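Local coordinates for protein heterodimeric restriction endonuclease R.BspD6I small subunit (Bacillus sp., PDB 2P14) that probably cleaves DNA as the catalytic subunit of a heterodimeric type IIS restriction endonuclease, acting in complex with a larger site-specific nicking subunit, at residues Trp23-Tyr26 / Arg27-Lys31; Leu133-Asp136 / Gln137-Leu141; Ser89-Arg92 / His93-Tyr97. All coordinates share one frame; numbering follows the deposited sequence.

Contact 1 (Trp23-Tyr26 / Arg27-Lys31); sequences WNTY and RVFKK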
ATOM      1  N   TRP A  23      -8.570   6.662  -2.989  1.00 11.81           N
ATOM      2  CA  TRP A  23      -9.403   7.242  -1.947  1.00 11.90           C
ATOM      3  C   TRP A  23      -9.912   6.215  -0.938  1.00 12.51           C
ATOM      4  O   TRP A  23      -9.878   6.460   0.284  1.00 12.29           O
ATOM      5  CB  TRP A  23     -10.584   7.967  -2.597  1.00 12.82           C
ATOM      6  CG  TRP A  23     -11.634   8.464  -1.635  1.00 12.73           C
ATOM      7  CD1 TRP A  23     -11.547   9.543  -0.803  1.00 15.76           C
ATOM      8  CD2 TRP A  23     -12.934   7.886  -1.407  1.00 13.41           C
ATOM      9  NE1 TRP A  23     -12.726   9.695  -0.093  1.00 15.74           N
ATOM     10  CE2 TRP A  23     -13.591   8.695  -0.439  1.00 15.55           C
ATOM     11  CE3 TRP A  23     -13.624   6.795  -1.964  1.00 15.67           C
ATOM     12  CZ2 TRP A  23     -14.900   8.430  -0.001  1.00 16.81           C
ATOM     13  CZ3 TRP A  23     -14.903   6.518  -1.518  1.00 16.12           C
ATOM     14  CH2 TRP A  23     -15.536   7.336  -0.544  1.00 16.71           C
ATOM     15  N   ASN A  24     -10.318   5.045  -1.428  1.00 11.62           N
ATOM     16  CA  ASN A  24     -10.870   4.054  -0.535  1.00 12.14           C
ATOM     17  C   ASN A  24      -9.780   3.522   0.403  1.00 11.37           C
ATOM     18  O   ASN A  24     -10.042   3.237   1.600  1.00 12.13           O
ATOM     19  CB  ASN A  24     -11.501   2.905  -1.291  1.00 13.19           C
ATOM     20  CG  ASN A  24     -12.518   2.186  -0.438  1.00 14.32           C
ATOM     21  OD1 ASN A  24     -13.366   2.837   0.200  1.00 13.01           O
ATOM     22  ND2 ASN A  24     -12.442   0.859  -0.392  1.00 13.64           N
ATOM     23  N   THR A  25      -8.574   3.434  -0.134  1.00 11.90           N
ATOM     24  CA  THR A  25      -7.439   2.977   0.654  1.00 11.49           C
ATOM     25  C   THR A  25      -7.102   4.018   1.759  1.00 11.68           C
ATOM     26  O   THR A  25      -6.840   3.684   2.919  1.00 13.15           O
ATOM     27  CB  THR A  25      -6.260   2.677  -0.269  1.00 11.03           C
ATOM     28  OG1 THR A  25      -6.659   1.713  -1.249  1.00 11.49           O
ATOM     29  CG2 THR A  25      -5.092   2.119   0.564  1.00 13.29           C
ATOM     30  N   TYR A  26      -7.089   5.296   1.404  1.00 12.04           N
ATOM     31  CA  TYR A  26      -6.997   6.372   2.389  1.00 11.60           C
ATOM     32  C   TYR A  26      -8.083   6.246   3.480  1.00 12.40           C
ATOM     33  O   TYR A  26      -7.777   6.415   4.667  1.00 14.16           O
ATOM     34  CB  TYR A  26      -7.114   7.695   1.623  1.00 13.55           C
ATOM     35  CG  TYR A  26      -7.558   8.886   2.439  1.00 14.32           C
ATOM     36  CD1 TYR A  26      -6.664   9.602   3.239  1.00 14.87           C
ATOM     37  CD2 TYR A  26      -8.890   9.297   2.393  1.00 16.02           C
ATOM     38  CE1 TYR A  26      -7.091  10.715   3.981  1.00 15.74           C
ATOM     39  CE2 TYR A  26      -9.316  10.400   3.118  1.00 17.26           C
ATOM     40  CZ  TYR A  26      -8.433  11.083   3.915  1.00 17.10           C
ATOM     41  OH  TYR A  26      -8.911  12.186   4.604  1.00 22.50           O
ATOM     42  N   ARG A  27      -9.325   5.954   3.096  1.00 12.88           N
ATOM     43  CA  ARG A  27     -10.386   5.762   4.108  1.00 12.56           C
ATOM     44  C   ARG A  27     -10.025   4.666   5.116  1.00 13.49           C
ATOM     45  O   ARG A  27     -10.324   4.809   6.295  1.00 14.05           O
ATOM     46  CB  ARG A  27     -11.736   5.437   3.455  1.00 13.88           C
ATOM     47  CG  ARG A  27     -12.305   6.585   2.602  1.00 13.52           C
ATOM     48  CD  ARG A  27     -13.818   6.518   2.591  1.00 17.69           C
ATOM     49  NE  ARG A  27     -14.281   5.330   1.896  1.00 18.23           N
ATOM     50  CZ  ARG A  27     -15.523   4.841   1.964  1.00 18.81           C
ATOM     51  NH1 ARG A  27     -16.468   5.428   2.717  1.00 18.00           N
ATOM     52  NH2 ARG A  27     -15.829   3.767   1.283  1.00 16.90           N
ATOM     53  N   VAL A  28      -9.393   3.586   4.658  1.00 13.40           N
ATOM     54  CA  VAL A  28      -8.973   2.511   5.585  1.00 14.19           C
ATOM     55  C   VAL A  28      -7.995   3.049   6.627  1.00 13.90           C
ATOM     56  O   VAL A  28      -8.180   2.863   7.852  1.00 13.91           O
ATOM     57  CB  VAL A  28      -8.323   1.336   4.825  1.00 14.10           C
ATOM     58  CG1 VAL A  28      -7.729   0.318   5.844  1.00 14.23           C
ATOM     59  CG2 VAL A  28      -9.317   0.655   3.962  1.00 14.16           C
ATOM     60  N   PHE A  29      -6.946   3.722   6.154  1.00 13.65           N
ATOM     61  CA  PHE A  29      -5.926   4.262   7.064  1.00 13.71           C
ATOM     62  C   PHE A  29      -6.432   5.393   7.968  1.00 15.14           C
ATOM     63  O   PHE A  29      -6.086   5.479   9.148  1.00 15.16           O
ATOM     64  CB  PHE A  29      -4.669   4.667   6.307  1.00 14.15           C
ATOM     65  CG  PHE A  29      -3.834   3.502   5.932  1.00 12.93           C
ATOM     66  CD1 PHE A  29      -2.898   2.980   6.848  1.00 13.58           C
ATOM     67  CD2 PHE A  29      -3.993   2.885   4.698  1.00 14.49           C
ATOM     68  CE1 PHE A  29      -2.135   1.864   6.523  1.00 14.89           C
ATOM     69  CE2 PHE A  29      -3.227   1.769   4.371  1.00 14.99           C
ATOM     70  CZ  PHE A  29      -2.290   1.272   5.289  1.00 14.36           C
ATOM     71  N   LYS A  30      -7.329   6.209   7.441  1.00 15.19           N
ATOM     72  CA  LYS A  30      -7.950   7.236   8.281  1.00 16.59           C
ATOM     73  C   LYS A  30      -8.755   6.572   9.410  1.00 16.28           C
ATOM     74  O   LYS A  30      -8.686   6.975  10.580  1.00 17.08           O
ATOM     75  CB  LYS A  30      -8.854   8.131   7.421  1.00 16.31           C
ATOM     76  CG  LYS A  30      -9.506   9.310   8.207  1.00 18.62           C
ATOM     77  CD  LYS A  30     -10.340  10.183   7.290  1.00 20.43           C
ATOM     78  CE  LYS A  30     -11.050  11.269   8.087  1.00 27.95           C
ATOM     79  NZ  LYS A  30     -10.037  12.244   8.576  1.00 32.53           N
ATOM     80  N   LYS A  31      -9.508   5.529   9.068  1.00 15.55           N
ATOM     81  CA  LYS A  31     -10.341   4.856  10.075  1.00 15.69           C
ATOM     82  C   LYS A  31      -9.504   4.064  11.092  1.00 15.97           C
ATOM     83  O   LYS A  31      -9.874   3.975  12.275  1.00 16.99           O
ATOM     84  CB  LYS A  31     -11.378   3.952   9.437  1.00 15.76           C
ATOM     85  CG  LYS A  31     -12.430   3.572  10.451  1.00 18.08           C
ATOM     86  CD  LYS A  31     -13.718   3.222   9.852  1.00 18.11           C
ATOM     87  CE  LYS A  31     -14.743   2.932  10.931  1.00 19.56           C
ATOM     88  NZ  LYS A  31     -16.062   2.824  10.321  1.00 21.69           N
TER
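Trp23 O accepts from Arg27 N at 2.9 Å, and the carbonyls of Asn24, Thr25 and Tyr26 accept from the amides of Val28, Phe29 and Lys30 in the same i to i+4 pattern, so the two segments form about two and a half unbroken turns of α-helix. On this frame Arg27 folds back over the preceding turn. Arg27 CD lies over the six-membered ring of Trp23, 3.8 Å from its centroid in a CH-pi contact, and a bend at chi3 (-67°) then lays the guanidinium flat on the indole, planes 6° apart. The guanidinium edge meets Asn24: Arg27 NH2 and NE both donate to Asn24 OD1, at 2.8 and 3.2 Å, and this side-on grip fixes the rotation of the stacked group. Were Arg27 an alanine, Asn24 OD1 would probably lose both donors and the Trp23 indole the cation stacked on its face. Tyr26 and Lys30 run side by side, Lys30 CD 3.6 Å from Tyr26 OH. Asn24 ND2 donates to Ile4 O of helix 2-7, which also touches Arg27. Thr25, its hydroxyl satisfied by Tyr8 OH and Phe21 O, and apolar Phe29 suit packing on strand 69-75; Tyr26 and Lys30 rest on strand 37-40.

Contact 2 (Leu133-Asp136 / Gln137-Leu141); sequences LTVD and QFKKL
Gln137 reaches back to Thr134 at the start of helix 135-146, and the two form a capping box. From CB, 3.5 Å from Thr134 OG1, the chain of Gln137 leaves with CG anti to its own carbonyl carbon (chi1 -69°), which turns it back toward the helix start. Gln137 CG passes Thr134 OG1 at 3.2 Å, and CD stays beside the same hydroxyl oxygen. At the tip, Gln137 OE1 accepts from Thr134 N at 2.9 Å; the bond is nearly straight at hydrogen (167°), although the donor stands above the amide carbonyl plane. Gln137 OE1 also lies 3.4 Å from Leu133 CA, while NE2 is hydrogen-bonded to Glu182 OE1 of helix 174-184.

The reciprocal half of the box is Gln137 N donating to Thr134 OG1 at 3.1 Å. Threonine suits this N-cap because its short side chain brings an acceptor to a first-turn amide, and glutamine suits the third position after it because its longer arm can accept from the cap residue's own backbone. The first turn is closed by Phe138 N bonded to Thr134 O. Next to the polar box, Leu133 CD1 sits 4.1 Å from both Phe138 CD1 and Leu141 CD2, crossing each side chain at about a right angle.

Lys139, its chain extended past Val135, forms a salt bridge through NZ with Glu9 OE2. The box thus marks the switch from strand 130-134, bonded through Leu133 to strand 104-110, into its following helix. Phe138 packs on that neighbouring strand and on Val28 of helix 17-32, whereas Leu133 and Gln137 meet Ile181 of helix 174-184.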
ATOM      1  N   LEU A 133       0.729  -6.017  -1.727  1.00 12.82           N
ATOM      2  CA  LEU A 133      -0.444  -6.765  -1.300  1.00 12.77           C
ATOM      3  C   LEU A 133      -1.510  -6.689  -2.376  1.00 11.82           C
ATOM      4  O   LEU A 133      -1.706  -5.623  -3.002  1.00 13.11           O
ATOM      5  CB  LEU A 133      -1.022  -6.207   0.002  1.00 13.01           C
ATOM      6  CG  LEU A 133      -0.171  -6.277   1.278  1.00 14.47           C
ATOM      7  CD1 LEU A 133      -0.968  -5.764   2.493  1.00 16.69           C
ATOM      8  CD2 LEU A 133       0.356  -7.689   1.549  1.00 18.40           C
ATOM      9  N   THR A 134      -2.243  -7.787  -2.565  1.00 12.43           N
ATOM     10  CA  THR A 134      -3.474  -7.688  -3.343  1.00 11.74           C
ATOM     11  C   THR A 134      -4.559  -7.087  -2.469  1.00 12.59           C
ATOM     12  O   THR A 134      -4.472  -7.089  -1.227  1.00 13.01           O
ATOM     13  CB  THR A 134      -3.970  -9.038  -3.848  1.00 13.54           C
ATOM     14  OG1 THR A 134      -4.358  -9.822  -2.712  1.00 14.41           O
ATOM     15  CG2 THR A 134      -2.891  -9.722  -4.674  1.00 13.97           C
ATOM     16  N   VAL A 135      -5.626  -6.620  -3.105  1.00 12.40           N
ATOM     17  CA  VAL A 135      -6.761  -6.121  -2.339  1.00 13.75           C
ATOM     18  C   VAL A 135      -7.329  -7.180  -1.363  1.00 13.36           C
ATOM     19  O   VAL A 135      -7.642  -6.869  -0.212  1.00 14.14           O
ATOM     20  CB  VAL A 135      -7.850  -5.577  -3.286  1.00 14.10           C
ATOM     21  CG1 VAL A 135      -9.093  -5.150  -2.489  1.00 17.50           C
ATOM     22  CG2 VAL A 135      -7.290  -4.399  -4.059  1.00 16.54           C
ATOM     23  N   ASP A 136      -7.406  -8.432  -1.819  1.00 14.79           N
ATOM     24  CA  ASP A 136      -7.938  -9.495  -0.971  1.00 16.38           C
ATOM     25  C   ASP A 136      -7.042  -9.741   0.245  1.00 16.10           C
ATOM     26  O   ASP A 136      -7.528  -9.930   1.353  1.00 16.77           O
ATOM     27  CB  ASP A 136      -8.124 -10.780  -1.788  1.00 18.46           C
ATOM     28  CG  ASP A 136      -9.258 -10.669  -2.824  1.00 24.70           C
ATOM     29  OD1 ASP A 136     -10.241  -9.920  -2.582  1.00 31.06           O
ATOM     30  OD2 ASP A 136      -9.175 -11.352  -3.884  1.00 31.94           O
ATOM     31  N   GLN A 137      -5.736  -9.659   0.041  1.00 14.70           N
ATOM     32  CA  GLN A 137      -4.787  -9.790   1.148  1.00 14.95           C
ATOM     33  C   GLN A 137      -4.897  -8.622   2.125  1.00 14.67           C
ATOM     34  O   GLN A 137      -4.857  -8.810   3.338  1.00 15.31           O
ATOM     35  CB  GLN A 137      -3.352  -9.872   0.608  1.00 13.75           C
ATOM     36  CG  GLN A 137      -3.082 -11.182  -0.135  1.00 15.16           C
ATOM     37  CD  GLN A 137      -1.861 -11.124  -1.003  1.00 14.42           C
ATOM     38  OE1 GLN A 137      -1.223 -10.074  -1.174  1.00 14.40           O
ATOM     39  NE2 GLN A 137      -1.512 -12.280  -1.581  1.00 17.07           N
ATOM     40  N   PHE A 138      -5.029  -7.413   1.592  1.00 14.13           N
ATOM     41  CA  PHE A 138      -5.136  -6.231   2.429  1.00 14.04           C
ATOM     42  C   PHE A 138      -6.425  -6.276   3.258  1.00 15.26           C
ATOM     43  O   PHE A 138      -6.411  -5.918   4.453  1.00 15.55           O
ATOM     44  CB  PHE A 138      -5.100  -5.001   1.514  1.00 13.54           C
ATOM     45  CG  PHE A 138      -5.156  -3.693   2.246  1.00 12.65           C
ATOM     46  CD1 PHE A 138      -4.204  -3.388   3.224  1.00 12.12           C
ATOM     47  CD2 PHE A 138      -6.155  -2.749   1.938  1.00 13.08           C
ATOM     48  CE1 PHE A 138      -4.237  -2.142   3.902  1.00 13.71           C
ATOM     49  CE2 PHE A 138      -6.198  -1.528   2.593  1.00 14.67           C
ATOM     50  CZ  PHE A 138      -5.263  -1.229   3.571  1.00 12.87           C
ATOM     51  N   LYS A 139      -7.527  -6.706   2.636  1.00 14.86           N
ATOM     52  CA  LYS A 139      -8.780  -6.826   3.401  1.00 16.55           C
ATOM     53  C   LYS A 139      -8.603  -7.818   4.537  1.00 18.36           C
ATOM     54  O   LYS A 139      -9.046  -7.564   5.667  1.00 18.82           O
ATOM     55  CB  LYS A 139      -9.919  -7.332   2.543  1.00 17.36           C
ATOM     56  CG  LYS A 139     -10.429  -6.425   1.478  1.00 18.74           C
ATOM     57  CD  LYS A 139     -11.606  -7.179   0.905  1.00 22.90           C
ATOM     58  CE  LYS A 139     -12.283  -6.444  -0.174  1.00 24.82           C
ATOM     59  NZ  LYS A 139     -13.493  -7.215  -0.624  1.00 23.78           N
ATOM     60  N   LYS A 140      -7.975  -8.960   4.242  1.00 18.70           N
ATOM     61  CA  LYS A 140      -7.705  -9.969   5.281  1.00 21.24           C
ATOM     62  C   LYS A 140      -6.887  -9.363   6.419  1.00 20.86           C
ATOM     63  O   LYS A 140      -7.258  -9.511   7.584  1.00 21.12           O
ATOM     64  CB  LYS A 140      -7.020 -11.222   4.717  1.00 21.21           C
ATOM     65  CG  LYS A 140      -7.968 -12.273   4.242  1.00 26.65           C
ATOM     66  CD  LYS A 140      -7.292 -13.645   4.283  1.00 30.73           C
ATOM     67  CE  LYS A 140      -8.297 -14.800   4.419  1.00 34.14           C
ATOM     68  NZ  LYS A 140      -8.716 -15.307   3.078  1.00 36.53           N
ATOM     69  N   LEU A 141      -5.824  -8.625   6.089  1.00 19.93           N
ATOM     70  CA  LEU A 141      -4.978  -7.964   7.062  1.00 20.52           C
ATOM     71  C   LEU A 141      -5.760  -6.993   7.946  1.00 19.62           C
ATOM     72  O   LEU A 141      -5.613  -7.007   9.168  1.00 20.41           O
ATOM     73  CB  LEU A 141      -3.802  -7.253   6.388  1.00 20.51           C
ATOM     74  CG  LEU A 141      -2.893  -6.418   7.293  1.00 23.53           C
ATOM     75  CD1 LEU A 141      -2.309  -7.266   8.444  1.00 25.74           C
ATOM     76  CD2 LEU A 141      -1.788  -5.784   6.468  1.00 22.38           C
TER

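Contact 3 (Ser89-Arg92 / His93-Tyr97); sequences SVVR and HLQEY. With SO4 (sulfate ion), chain C.
Hydrogen bonds to an anion mark one side of this helical turn, where Arg92 and His93 converge on a sulfate ion, probably from the crystallisation liquor. His93 NE2 donates to sulfate O1 at 2.8 Å with a fairly straight bond (162°), the ion lying at the edge of the imidazole. Arg92 NH2 reaches the same sulfate O1 at 2.7 Å, but the bond is bent at hydrogen (121°) and therefore weak. A turn at chi3 (72°) brings the otherwise extended arginine chain round to the anion. Ser89 CB lies beside sulfate O2, and Gly57 N is a further donor to the ion. Arginine and histidine both suit an anion-binding spot, since each presents an N-H to the oxygen; the other ring nitrogen of His93, ND1, is hydrogen-bonded to Glu73, which helps to fix the ring's orientation.

The backbone bonds include His93 N to Ser89 O, Gln95 N to Val91 O and Glu96 N to Arg92 O, each 2.9 Å; that from Leu94 N to Val90 O is weak. Ser89 O also lies over one face of the His93 ring, 3.0 Å from His93 CG.

Apolar contact comes from Val91, whose CG1 lies 3.8 Å from Gln95 NE2; that nitrogen is hydrogen-bonded to Glu128. These residues belong to helix 80-98, the crossover of the beta-alpha-beta unit between strands 69-75 and 104-110. Its apolar side, Val90 and Leu94, lies on strands 104-110 and 130-134, while His93 and Tyr97 touch Leu71 of strand 69-75.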
ATOM      1  N   SER A  89       8.301   4.764 -10.203  1.00 17.29           N
ATOM      2  CA  SER A  89       7.750   5.758  -9.299  1.00 17.07           C
ATOM      3  C   SER A  89       7.600   5.209  -7.867  1.00 16.41           C
ATOM      4  O   SER A  89       7.852   5.948  -6.916  1.00 16.75           O
ATOM      5  CB  SER A  89       6.449   6.328  -9.841  1.00 18.23           C
ATOM      6  OG  SER A  89       5.493   5.314  -9.940  1.00 20.25           O
ATOM      7  N   VAL A  90       7.226   3.928  -7.714  1.00 15.28           N
ATOM      8  CA  VAL A  90       7.155   3.331  -6.366  1.00 14.83           C
ATOM      9  C   VAL A  90       8.515   3.412  -5.693  1.00 15.34           C
ATOM     10  O   VAL A  90       8.635   3.829  -4.536  1.00 14.67           O
ATOM     11  CB  VAL A  90       6.651   1.865  -6.417  1.00 14.20           C
ATOM     12  CG1 VAL A  90       6.941   1.113  -5.098  1.00 15.10           C
ATOM     13  CG2 VAL A  90       5.139   1.854  -6.707  1.00 14.71           C
ATOM     14  N   VAL A  91       9.556   3.015  -6.408  1.00 14.85           N
ATOM     15  CA  VAL A  91      10.878   2.994  -5.785  1.00 15.67           C
ATOM     16  C   VAL A  91      11.385   4.416  -5.545  1.00 14.80           C
ATOM     17  O   VAL A  91      11.946   4.716  -4.479  1.00 15.00           O
ATOM     18  CB  VAL A  91      11.863   2.144  -6.620  1.00 16.51           C
ATOM     19  CG1 VAL A  91      13.313   2.332  -6.105  1.00 19.58           C
ATOM     20  CG2 VAL A  91      11.441   0.661  -6.540  1.00 16.43           C
ATOM     21  N   ARG A  92      11.208   5.274  -6.546  1.00 15.11           N
ATOM     22  CA  ARG A  92      11.662   6.658  -6.441  1.00 16.17           C
ATOM     23  C   ARG A  92      11.011   7.377  -5.256  1.00 15.29           C
ATOM     24  O   ARG A  92      11.668   8.138  -4.530  1.00 15.66           O
ATOM     25  CB  ARG A  92      11.381   7.434  -7.742  1.00 16.78           C
ATOM     26  CG  ARG A  92      11.874   8.883  -7.740  1.00 20.27           C
ATOM     27  CD  ARG A  92      11.680   9.543  -9.112  1.00 22.28           C
ATOM     28  NE  ARG A  92      10.279   9.832  -9.432  1.00 32.47           N
ATOM     29  CZ  ARG A  92       9.537   9.120 -10.286  1.00 34.68           C
ATOM     30  NH1 ARG A  92      10.051   8.073 -10.918  1.00 36.36           N
ATOM     31  NH2 ARG A  92       8.281   9.454 -10.516  1.00 36.68           N
ATOM     32  N   HIS A  93       9.709   7.202  -5.064  1.00 14.61           N
ATOM     33  CA  HIS A  93       9.091   7.918  -3.962  1.00 13.52           C
ATOM     34  C   HIS A  93       9.683   7.493  -2.623  1.00 14.06           C
ATOM     35  O   HIS A  93       9.893   8.322  -1.734  1.00 14.15           O
ATOM     36  CB  HIS A  93       7.577   7.699  -3.913  1.00 13.89           C
ATOM     37  CG  HIS A  93       6.853   8.180  -5.125  1.00 14.59           C
ATOM     38  ND1 HIS A  93       5.615   7.680  -5.469  1.00 13.26           N
ATOM     39  CD2 HIS A  93       7.185   9.087  -6.078  1.00 15.52           C
ATOM     40  CE1 HIS A  93       5.200   8.280  -6.574  1.00 16.31           C
ATOM     41  NE2 HIS A  93       6.134   9.133  -6.965  1.00 15.23           N
ATOM     42  N   LEU A  94       9.923   6.191  -2.491  1.00 13.81           N
ATOM     43  CA  LEU A  94      10.474   5.688  -1.241  1.00 13.50           C
ATOM     44  C   LEU A  94      11.892   6.195  -1.029  1.00 14.40           C
ATOM     45  O   LEU A  94      12.237   6.566   0.082  1.00 14.40           O
ATOM     46  CB  LEU A  94      10.426   4.160  -1.208  1.00 13.85           C
ATOM     47  CG  LEU A  94      10.829   3.504   0.144  1.00 12.44           C
ATOM     48  CD1 LEU A  94      10.071   4.052   1.336  1.00 14.31           C
ATOM     49  CD2 LEU A  94      10.586   2.032   0.037  1.00 15.46           C
ATOM     50  N   GLN A  95      12.690   6.152  -2.087  1.00 14.69           N
ATOM     51  CA  GLN A  95      14.074   6.644  -2.003  1.00 16.74           C
ATOM     52  C   GLN A  95      14.074   8.082  -1.531  1.00 16.50           C
ATOM     53  O   GLN A  95      14.826   8.475  -0.631  1.00 17.68           O
ATOM     54  CB  GLN A  95      14.748   6.573  -3.376  1.00 16.46           C
ATOM     55  CG  GLN A  95      15.168   5.199  -3.816  1.00 20.12           C
ATOM     56  CD  GLN A  95      15.748   5.199  -5.228  1.00 21.10           C
ATOM     57  OE1 GLN A  95      15.444   6.073  -6.051  1.00 25.98           O
ATOM     58  NE2 GLN A  95      16.557   4.193  -5.522  1.00 26.18           N
ATOM     59  N   GLU A  96      13.205   8.880  -2.132  1.00 14.80           N
ATOM     60  CA  GLU A  96      13.124  10.286  -1.761  1.00 16.01           C
ATOM     61  C   GLU A  96      12.746  10.481  -0.303  1.00 15.79           C
ATOM     62  O   GLU A  96      13.346  11.283   0.422  1.00 16.12           O
ATOM     63  CB  GLU A  96      12.149  11.002  -2.691  1.00 16.73           C
ATOM     64  CG  GLU A  96      12.757  11.194  -4.075  1.00 21.98           C
ATOM     65  CD  GLU A  96      13.887  12.229  -4.102  1.00 28.89           C
ATOM     66  OE1 GLU A  96      13.882  13.160  -3.266  1.00 31.01           O
ATOM     67  OE2 GLU A  96      14.770  12.112  -4.988  1.00 34.96           O
ATOM     68  N   TYR A  97      11.723   9.748   0.140  1.00 15.03           N
ATOM     69  CA  TYR A  97      11.294   9.894   1.518  1.00 14.61           C
ATOM     70  C   TYR A  97      12.405   9.457   2.464  1.00 14.65           C
ATOM     71  O   TYR A  97      12.595  10.072   3.532  1.00 15.47           O
ATOM     72  CB  TYR A  97      10.024   9.063   1.787  1.00 14.00           C
ATOM     73  CG  TYR A  97       9.449   9.336   3.156  1.00 14.75           C
ATOM     74  CD1 TYR A  97       8.593  10.416   3.374  1.00 15.23           C
ATOM     75  CD2 TYR A  97       9.807   8.538   4.255  1.00 16.21           C
ATOM     76  CE1 TYR A  97       8.071  10.683   4.636  1.00 13.49           C
ATOM     77  CE2 TYR A  97       9.311   8.780   5.511  1.00 13.32           C
ATOM     78  CZ  TYR A  97       8.442   9.853   5.713  1.00 13.52           C
ATOM     79  OH  TYR A  97       7.938  10.115   6.969  1.00 14.29           O
TER
HETATM   80  S   SO4 C 194       4.662  10.056 -10.154  1.00 21.27           S
HETATM   81  O1  SO4 C 194       5.960  10.259  -9.494  1.00 21.15           O
HETATM   82  O2  SO4 C 194       4.887   9.273 -11.378  1.00 23.83           O
HETATM   83  O3  SO4 C 194       4.071  11.362 -10.469  1.00 20.92           O
HETATM   84  O4  SO4 C 194       3.786   9.317  -9.240  1.00 23.31           O

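Overall arrangement
Contacts 1 and 2 meet directly: Phe138 CZ lies 3.7 Å from Val28 CG1 and from Phe29 CE2, so helices 17-32 and 135-146 share an apolar seam. Contact 3 touches neither; its nearest atoms are about 13 Å from contact 1 and about 10 Å from contact 2. All three are partly buried: about half the touching residues of contacts 1 and 2 are buried, fewer in contact 3, which lies farthest from the chain's centre. Each helix packs against the mixed sheet, strand 104-110 serving contacts 2 and 3 and strand 69-75 contacts 1 and 3. Their polar chemistry differs: a cationic stack within a helix, a capping box at a strand-to-helix junction, and an anion site on a crossover helix.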